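PDB 2INV: inulin fructotransferase from Bacillus sp. snu-7, which cleaves inulin by intramolecular fructosyl transfer, releasing a cyclic difructose anhydride, probably difructose anhydride III. Local coordinates for residues E258-N263 against L282-K287; A360-L365 against H385-D390. All blocks are in the same frame, centred on the assembly; numbering follows the deposited sequence.

Contact 1 of 2, residues E258-N263 against L282-K287; sequences EFTGCN and LLNGCK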
ATOM      1  N   GLU A 258      -5.012  15.718 -10.650  1.00 12.65           N
ATOM      2  CA  GLU A 258      -5.484  16.306 -11.883  1.00 12.60           C
ATOM      3  C   GLU A 258      -5.337  15.382 -13.078  1.00 12.23           C
ATOM      4  O   GLU A 258      -4.226  15.094 -13.535  1.00 11.96           O
ATOM      5  CB  GLU A 258      -4.719  17.609 -12.115  1.00 14.06           C
ATOM      6  CG  GLU A 258      -5.302  18.508 -13.154  1.00 14.58           C
ATOM      7  CD  GLU A 258      -4.474  19.759 -13.305  1.00 17.08           C
ATOM      8  OE1 GLU A 258      -4.118  20.353 -12.260  1.00 17.17           O
ATOM      9  OE2 GLU A 258      -4.176  20.161 -14.456  1.00 17.69           O
ATOM     10  N   PHE A 259      -6.480  14.936 -13.586  1.00 11.83           N
ATOM     11  CA  PHE A 259      -6.536  14.046 -14.735  1.00 11.96           C
ATOM     12  C   PHE A 259      -7.035  14.800 -15.962  1.00 12.12           C
ATOM     13  O   PHE A 259      -8.016  15.527 -15.875  1.00 12.61           O
ATOM     14  CB  PHE A 259      -7.563  12.926 -14.516  1.00 11.91           C
ATOM     15  CG  PHE A 259      -7.199  11.912 -13.469  1.00 11.47           C
ATOM     16  CD1 PHE A 259      -5.942  11.888 -12.882  1.00 10.69           C
ATOM     17  CD2 PHE A 259      -8.127  10.926 -13.112  1.00 11.22           C
ATOM     18  CE1 PHE A 259      -5.611  10.891 -11.953  1.00 10.10           C
ATOM     19  CE2 PHE A 259      -7.803   9.941 -12.198  1.00 10.52           C
ATOM     20  CZ  PHE A 259      -6.543   9.921 -11.618  1.00 11.33           C
ATOM     21  N   THR A 260      -6.364  14.670 -17.096  1.00 12.38           N
ATOM     22  CA  THR A 260      -6.928  15.274 -18.284  1.00 12.30           C
ATOM     23  C   THR A 260      -7.145  14.142 -19.266  1.00 13.17           C
ATOM     24  O   THR A 260      -6.210  13.446 -19.658  1.00 13.71           O
ATOM     25  CB  THR A 260      -6.076  16.398 -18.938  1.00 12.37           C
ATOM     26  OG1 THR A 260      -6.648  16.717 -20.219  1.00 13.08           O
ATOM     27  CG2 THR A 260      -4.637  15.979 -19.112  1.00 12.28           C
ATOM     28  N   GLY A 261      -8.409  13.947 -19.619  1.00 12.81           N
ATOM     29  CA  GLY A 261      -8.780  12.913 -20.562  1.00 12.06           C
ATOM     30  C   GLY A 261      -8.414  11.493 -20.166  1.00 11.97           C
ATOM     31  O   GLY A 261      -8.090  10.686 -21.034  1.00 11.38           O
ATOM     32  N   CYS A 262      -8.427  11.175 -18.877  1.00 12.54           N
ATOM     33  CA  CYS A 262      -8.111   9.815 -18.467  1.00 12.61           C
ATOM     34  C   CYS A 262      -9.437   9.067 -18.419  1.00 12.86           C
ATOM     35  O   CYS A 262     -10.482   9.672 -18.164  1.00 12.65           O
ATOM     36  CB  CYS A 262      -7.439   9.803 -17.092  1.00 13.72           C
ATOM     37  SG  CYS A 262      -5.965  10.836 -16.987  1.00 11.95           S
ATOM     38  N   ASN A 263      -9.406   7.762 -18.667  1.00 12.56           N
ATOM     39  CA  ASN A 263     -10.640   6.985 -18.643  1.00 13.49           C
ATOM     40  C   ASN A 263     -10.489   5.747 -17.774  1.00 12.97           C
ATOM     41  O   ASN A 263      -9.419   5.150 -17.702  1.00 11.99           O
ATOM     42  CB  ASN A 263     -11.034   6.554 -20.060  1.00 14.35           C
ATOM     43  CG  ASN A 263     -11.248   7.729 -20.987  1.00 15.20           C
ATOM     44  OD1 ASN A 263     -11.980   8.669 -20.668  1.00 16.55           O
ATOM     45  ND2 ASN A 263     -10.608   7.684 -22.148  1.00 17.81           N
ATOM     46  N   LEU A 282     -11.069  16.694 -12.886  1.00 12.20           N
ATOM     47  CA  LEU A 282     -11.314  15.769 -13.989  1.00 12.29           C
ATOM     48  C   LEU A 282     -11.670  16.667 -15.163  1.00 11.86           C
ATOM     49  O   LEU A 282     -12.798  17.136 -15.320  1.00 12.07           O
ATOM     50  CB  LEU A 282     -12.450  14.793 -13.668  1.00 13.22           C
ATOM     51  CG  LEU A 282     -11.944  13.352 -13.521  1.00 13.84           C
ATOM     52  CD1 LEU A 282     -10.905  13.268 -12.418  1.00 12.67           C
ATOM     53  CD2 LEU A 282     -13.109  12.418 -13.230  1.00 13.47           C
ATOM     54  N   LEU A 283     -10.655  16.917 -15.977  1.00 12.53           N
ATOM     55  CA  LEU A 283     -10.735  17.810 -17.125  1.00 12.99           C
ATOM     56  C   LEU A 283     -10.679  17.178 -18.502  1.00 13.55           C
ATOM     57  O   LEU A 283     -10.278  16.031 -18.675  1.00 14.17           O
ATOM     58  CB  LEU A 283      -9.590  18.818 -17.037  1.00 12.95           C
ATOM     59  CG  LEU A 283      -9.344  19.382 -15.639  1.00 13.12           C
ATOM     60  CD1 LEU A 283      -8.030  20.140 -15.589  1.00 13.61           C
ATOM     61  CD2 LEU A 283     -10.511  20.272 -15.276  1.00 14.22           C
ATOM     62  N   ASN A 284     -11.088  17.974 -19.480  1.00 14.53           N
ATOM     63  CA  ASN A 284     -11.068  17.593 -20.876  1.00 15.32           C
ATOM     64  C   ASN A 284     -11.599  16.185 -21.125  1.00 15.69           C
ATOM     65  O   ASN A 284     -10.886  15.305 -21.609  1.00 16.13           O
ATOM     66  CB  ASN A 284      -9.634  17.753 -21.372  1.00 15.66           C
ATOM     67  CG  ASN A 284      -9.042  19.092 -20.966  1.00 16.66           C
ATOM     68  OD1 ASN A 284      -7.853  19.197 -20.656  1.00 18.62           O
ATOM     69  ND2 ASN A 284      -9.884  20.119 -20.937  1.00 16.67           N
ATOM     70  N   GLY A 285     -12.856  15.992 -20.746  1.00 15.14           N
ATOM     71  CA  GLY A 285     -13.533  14.727 -20.936  1.00 15.82           C
ATOM     72  C   GLY A 285     -12.953  13.464 -20.329  1.00 16.31           C
ATOM     73  O   GLY A 285     -12.441  12.612 -21.053  1.00 18.14           O
ATOM     74  N   CYS A 286     -13.041  13.320 -19.012  1.00 14.00           N
ATOM     75  CA  CYS A 286     -12.560  12.100 -18.375  1.00 14.02           C
ATOM     76  C   CYS A 286     -13.808  11.238 -18.279  1.00 12.73           C
ATOM     77  O   CYS A 286     -14.860  11.711 -17.838  1.00 12.74           O
ATOM     78  CB  CYS A 286     -11.995  12.388 -16.980  1.00 13.72           C
ATOM     79  SG  CYS A 286     -10.433  13.293 -16.987  1.00 13.87           S
ATOM     80  N   LYS A 287     -13.702   9.978 -18.689  1.00 12.81           N
ATOM     81  CA  LYS A 287     -14.862   9.092 -18.667  1.00 13.44           C
ATOM     82  C   LYS A 287     -14.722   7.874 -17.762  1.00 12.40           C
ATOM     83  O   LYS A 287     -13.647   7.289 -17.635  1.00 11.15           O
ATOM     84  CB  LYS A 287     -15.172   8.582 -20.085  1.00 15.49           C
ATOM     85  CG  LYS A 287     -15.481   9.655 -21.121  1.00 19.14           C
ATOM     86  CD  LYS A 287     -15.943   9.023 -22.442  1.00 21.91           C
ATOM     87  CE  LYS A 287     -14.899   8.134 -23.074  1.00 24.07           C
ATOM     88  NZ  LYS A 287     -13.698   8.875 -23.551  1.00 26.25           N
TER
HETATM   89  O   HOH W   1     -11.530  10.654 -22.548  1.00 26.01           O
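Two straight backbone bonds set the parallel register: Leu283 N gives its hydrogen to Phe259 O at 3.0 Å, and Gly261 N does the same to Leu283 O. Lys287 N is shared between two acceptors, Cys262 O and the side-chain OD1 of Asn263. The latter is closer, with Asn263 OD1 2.9 Å from Lys287 N and the hydrogen angle bent to 140°. Cys286 SG takes a weak bond from Cys262 N. Among side chains, Thr260 OG1, anti to its backbone N (chi1 170°), donates to an in-plane lone pair of Asn284 OD1 at 2.8 Å. The Lys287 chain, folded at chi3 and chi4, runs along Asn263. One water donates to both Asn263 OD1 and Gly285 O, at 2.6 Å to Gly285 O, and accepts from Lys287 NZ. These are neighbouring coils of a right-handed parallel beta-helix, caught where strands 258-260 and 280-283 run into a corner; Gly261, Asn284 and Gly285 all turn it with positive phi. Apolar contacts lie on the Phe259–Leu282 face: the two side chains run side by side, and Leu282 CD1 meets the ring obliquely, 3.7 Å from Phe259 CD2. Cys286 SG lies against Phe259 CB at 3.8 Å.

Contact 2 of 2, residues A360-L365 against H385-D390; sequences ANVVAL and HSKVLD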
ATOM      1  N   ALA A 360     -24.407  11.383 -17.505  1.00 11.69           N
ATOM      2  CA  ALA A 360     -24.501  10.269 -16.569  1.00 11.53           C
ATOM      3  C   ALA A 360     -23.641  10.275 -15.311  1.00 10.87           C
ATOM      4  O   ALA A 360     -23.494   9.228 -14.675  1.00 11.74           O
ATOM      5  CB  ALA A 360     -24.255   8.991 -17.320  1.00 11.31           C
ATOM      6  N   ASN A 361     -23.088  11.415 -14.918  1.00 11.21           N
ATOM      7  CA  ASN A 361     -22.282  11.385 -13.716  1.00 11.30           C
ATOM      8  C   ASN A 361     -23.155  11.083 -12.517  1.00 11.15           C
ATOM      9  O   ASN A 361     -24.309  11.514 -12.449  1.00 11.86           O
ATOM     10  CB  ASN A 361     -21.498  12.679 -13.568  1.00 10.96           C
ATOM     11  CG  ASN A 361     -20.410  12.797 -14.611  1.00 12.05           C
ATOM     12  OD1 ASN A 361     -19.396  12.095 -14.553  1.00 10.85           O
ATOM     13  ND2 ASN A 361     -20.614  13.684 -15.578  1.00 11.37           N
ATOM     14  N   VAL A 362     -22.605  10.297 -11.596  1.00 11.55           N
ATOM     15  CA  VAL A 362     -23.331   9.889 -10.405  1.00 11.71           C
ATOM     16  C   VAL A 362     -22.617  10.352  -9.143  1.00 11.61           C
ATOM     17  O   VAL A 362     -21.428  10.080  -8.952  1.00 11.54           O
ATOM     18  CB  VAL A 362     -23.482   8.361 -10.384  1.00 12.76           C
ATOM     19  CG1 VAL A 362     -24.193   7.912  -9.121  1.00 13.66           C
ATOM     20  CG2 VAL A 362     -24.253   7.905 -11.618  1.00 11.93           C
ATOM     21  N   VAL A 363     -23.350  11.062  -8.292  1.00 11.03           N
ATOM     22  CA  VAL A 363     -22.801  11.574  -7.049  1.00 11.67           C
ATOM     23  C   VAL A 363     -23.646  11.070  -5.883  1.00 11.66           C
ATOM     24  O   VAL A 363     -24.760  11.545  -5.661  1.00 11.84           O
ATOM     25  CB  VAL A 363     -22.779  13.112  -7.082  1.00 11.49           C
ATOM     26  CG1 VAL A 363     -22.279  13.659  -5.764  1.00 13.26           C
ATOM     27  CG2 VAL A 363     -21.895  13.588  -8.232  1.00 12.63           C
ATOM     28  N   ALA A 364     -23.105  10.103  -5.146  1.00 12.59           N
ATOM     29  CA  ALA A 364     -23.812   9.517  -4.018  1.00 11.87           C
ATOM     30  C   ALA A 364     -23.000   9.392  -2.732  1.00 12.52           C
ATOM     31  O   ALA A 364     -21.782   9.217  -2.759  1.00 12.47           O
ATOM     32  CB  ALA A 364     -24.357   8.151  -4.415  1.00 12.64           C
ATOM     33  N   LEU A 365     -23.711   9.471  -1.609  1.00 12.75           N
ATOM     34  CA  LEU A 365     -23.136   9.371  -0.270  1.00 13.68           C
ATOM     35  C   LEU A 365     -21.842  10.155  -0.075  1.00 14.24           C
ATOM     36  O   LEU A 365     -20.757   9.579   0.052  1.00 14.31           O
ATOM     37  CB  LEU A 365     -22.911   7.905   0.105  1.00 13.91           C
ATOM     38  CG  LEU A 365     -22.590   7.672   1.583  1.00 15.32           C
ATOM     39  CD1 LEU A 365     -23.693   8.273   2.444  1.00 16.97           C
ATOM     40  CD2 LEU A 365     -22.453   6.185   1.853  1.00 15.98           C
ATOM     41  N   HIS A 385     -28.509  13.928 -17.614  1.00 17.91           N
ATOM     42  CA  HIS A 385     -28.763  12.663 -16.949  1.00 18.21           C
ATOM     43  C   HIS A 385     -27.903  12.329 -15.716  1.00 17.53           C
ATOM     44  O   HIS A 385     -27.600  11.166 -15.458  1.00 16.84           O
ATOM     45  CB  HIS A 385     -28.677  11.570 -18.017  1.00 20.56           C
ATOM     46  CG  HIS A 385     -29.319  11.962 -19.313  1.00 22.92           C
ATOM     47  ND1 HIS A 385     -30.520  12.637 -19.374  1.00 24.68           N
ATOM     48  CD2 HIS A 385     -28.909  11.816 -20.599  1.00 24.50           C
ATOM     49  CE1 HIS A 385     -30.820  12.891 -20.636  1.00 24.69           C
ATOM     50  NE2 HIS A 385     -29.861  12.403 -21.397  1.00 26.14           N
ATOM     51  N   SER A 386     -27.540  13.356 -14.945  1.00 16.50           N
ATOM     52  CA  SER A 386     -26.735  13.187 -13.726  1.00 16.27           C
ATOM     53  C   SER A 386     -27.605  12.615 -12.611  1.00 16.25           C
ATOM     54  O   SER A 386     -28.834  12.681 -12.686  1.00 15.17           O
ATOM     55  CB  SER A 386     -26.159  14.529 -13.254  1.00 16.46           C
ATOM     56  OG  SER A 386     -25.485  15.210 -14.296  1.00 17.78           O
ATOM     57  N   LYS A 387     -26.968  12.051 -11.585  1.00 15.23           N
ATOM     58  CA  LYS A 387     -27.687  11.471 -10.447  1.00 15.92           C
ATOM     59  C   LYS A 387     -27.052  11.934  -9.140  1.00 15.47           C
ATOM     60  O   LYS A 387     -25.837  11.799  -8.953  1.00 16.74           O
ATOM     61  CB  LYS A 387     -27.623   9.939 -10.471  1.00 16.71           C
ATOM     62  CG  LYS A 387     -28.092   9.286 -11.751  1.00 18.64           C
ATOM     63  CD  LYS A 387     -29.584   9.054 -11.753  1.00 19.07           C
ATOM     64  CE  LYS A 387     -29.966   8.145 -12.912  1.00 18.49           C
ATOM     65  NZ  LYS A 387     -31.437   8.073 -13.091  1.00 17.13           N
ATOM     66  N   VAL A 388     -27.861  12.462  -8.228  1.00 14.70           N
ATOM     67  CA  VAL A 388     -27.327  12.902  -6.947  1.00 13.38           C
ATOM     68  C   VAL A 388     -28.126  12.267  -5.817  1.00 13.25           C
ATOM     69  O   VAL A 388     -29.321  12.550  -5.642  1.00 13.55           O
ATOM     70  CB  VAL A 388     -27.355  14.436  -6.820  1.00 12.98           C
ATOM     71  CG1 VAL A 388     -26.656  14.870  -5.543  1.00 12.36           C
ATOM     72  CG2 VAL A 388     -26.672  15.062  -8.028  1.00 11.80           C
ATOM     73  N   LEU A 389     -27.449  11.397  -5.070  1.00 13.34           N
ATOM     74  CA  LEU A 389     -28.063  10.676  -3.962  1.00 13.37           C
ATOM     75  C   LEU A 389     -27.335  10.910  -2.653  1.00 13.71           C
ATOM     76  O   LEU A 389     -26.096  10.894  -2.604  1.00 11.44           O
ATOM     77  CB  LEU A 389     -28.021   9.170  -4.196  1.00 15.69           C
ATOM     78  CG  LEU A 389     -28.277   8.534  -5.554  1.00 17.07           C
ATOM     79  CD1 LEU A 389     -28.052   7.032  -5.440  1.00 17.77           C
ATOM     80  CD2 LEU A 389     -29.682   8.828  -5.997  1.00 17.41           C
ATOM     81  N   ASP A 390     -28.105  11.097  -1.589  1.00 12.94           N
ATOM     82  CA  ASP A 390     -27.535  11.260  -0.263  1.00 13.91           C
ATOM     83  C   ASP A 390     -26.254  12.085  -0.211  1.00 13.65           C
ATOM     84  O   ASP A 390     -25.251  11.658   0.360  1.00 15.17           O
ATOM     85  CB  ASP A 390     -27.303   9.870   0.321  1.00 13.87           C
ATOM     86  CG  ASP A 390     -28.520   8.979   0.157  1.00 14.70           C
ATOM     87  OD1 ASP A 390     -29.649   9.498   0.305  1.00 16.04           O
ATOM     88  OD2 ASP A 390     -28.364   7.768  -0.112  1.00 14.76           O
TER
HETATM   89  O   HOH W   2     -23.360  14.347 -15.773  1.00 14.84           O
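Val362 lays its CG2 methyl alongside the first carbons of Lys387, with Val362 CG2 4.1 Å from Lys387 CG. The two side chains point the same way from adjacent parallel strands, 362-364 and 387-389, near the C-terminal end of the right-handed beta-helix; the strand axes diverge by only 4°. One step along on that face, the Ala364 methyl packs on the root of Leu389, Ala364 CB to Leu389 CB 3.8 Å, and Leu389 CD1 also meets this methyl. A second subunit packs on this face, with its Leu365 on Ala364. Lys387, bent at chi2, sends NZ away to Pro410 O of that subunit. On the other face Val363 and Val388 turn into the core, where Ile353, Ile355, Val377 and Leu379 surround them. The first three backbone bonds are short: Lys387 N bonds Asn361 O at 2.8 Å, Val363 N reaches Lys387 O at 2.7 Å, nearly along the C=O axis, and Leu389 N reaches Val363 O at 2.8 Å. Just before the first bond of the ladder, a water joins the turns, accepting from Asn361 N and ND2 and lying 2.7 Å from Ser386 OG, while Asn361 ND2 also bonds Gly324 O. At the far end the last bond is skewed: Leu365 N approaches Leu389 O at 3.0 Å from 31° above the carbonyl plane.

In the fold
Both contacts join successive coils of one beta-helix, with their centres 18 Å apart and nearest atoms about 6 Å. Asn327 spans the gap: its ND2 bonds Cys286 O of contact 1, and its backbone N bonds Asn361 OD1 of contact 2. No residue of contact 1 belongs to either glycan pocket; the side chain of Asn263 is about 12 Å from a bound fructose, and that of Phe259 about 14 Å from a phosphonate. The chain between its segments carries Phe275, a residue of one pocket. Contact 2 belongs instead to the trimer interface, where Asp390 OD2 makes salt bridges with Arg407 of its own chain and Arg407 of a third subunit; contact 1 touches no other subunit.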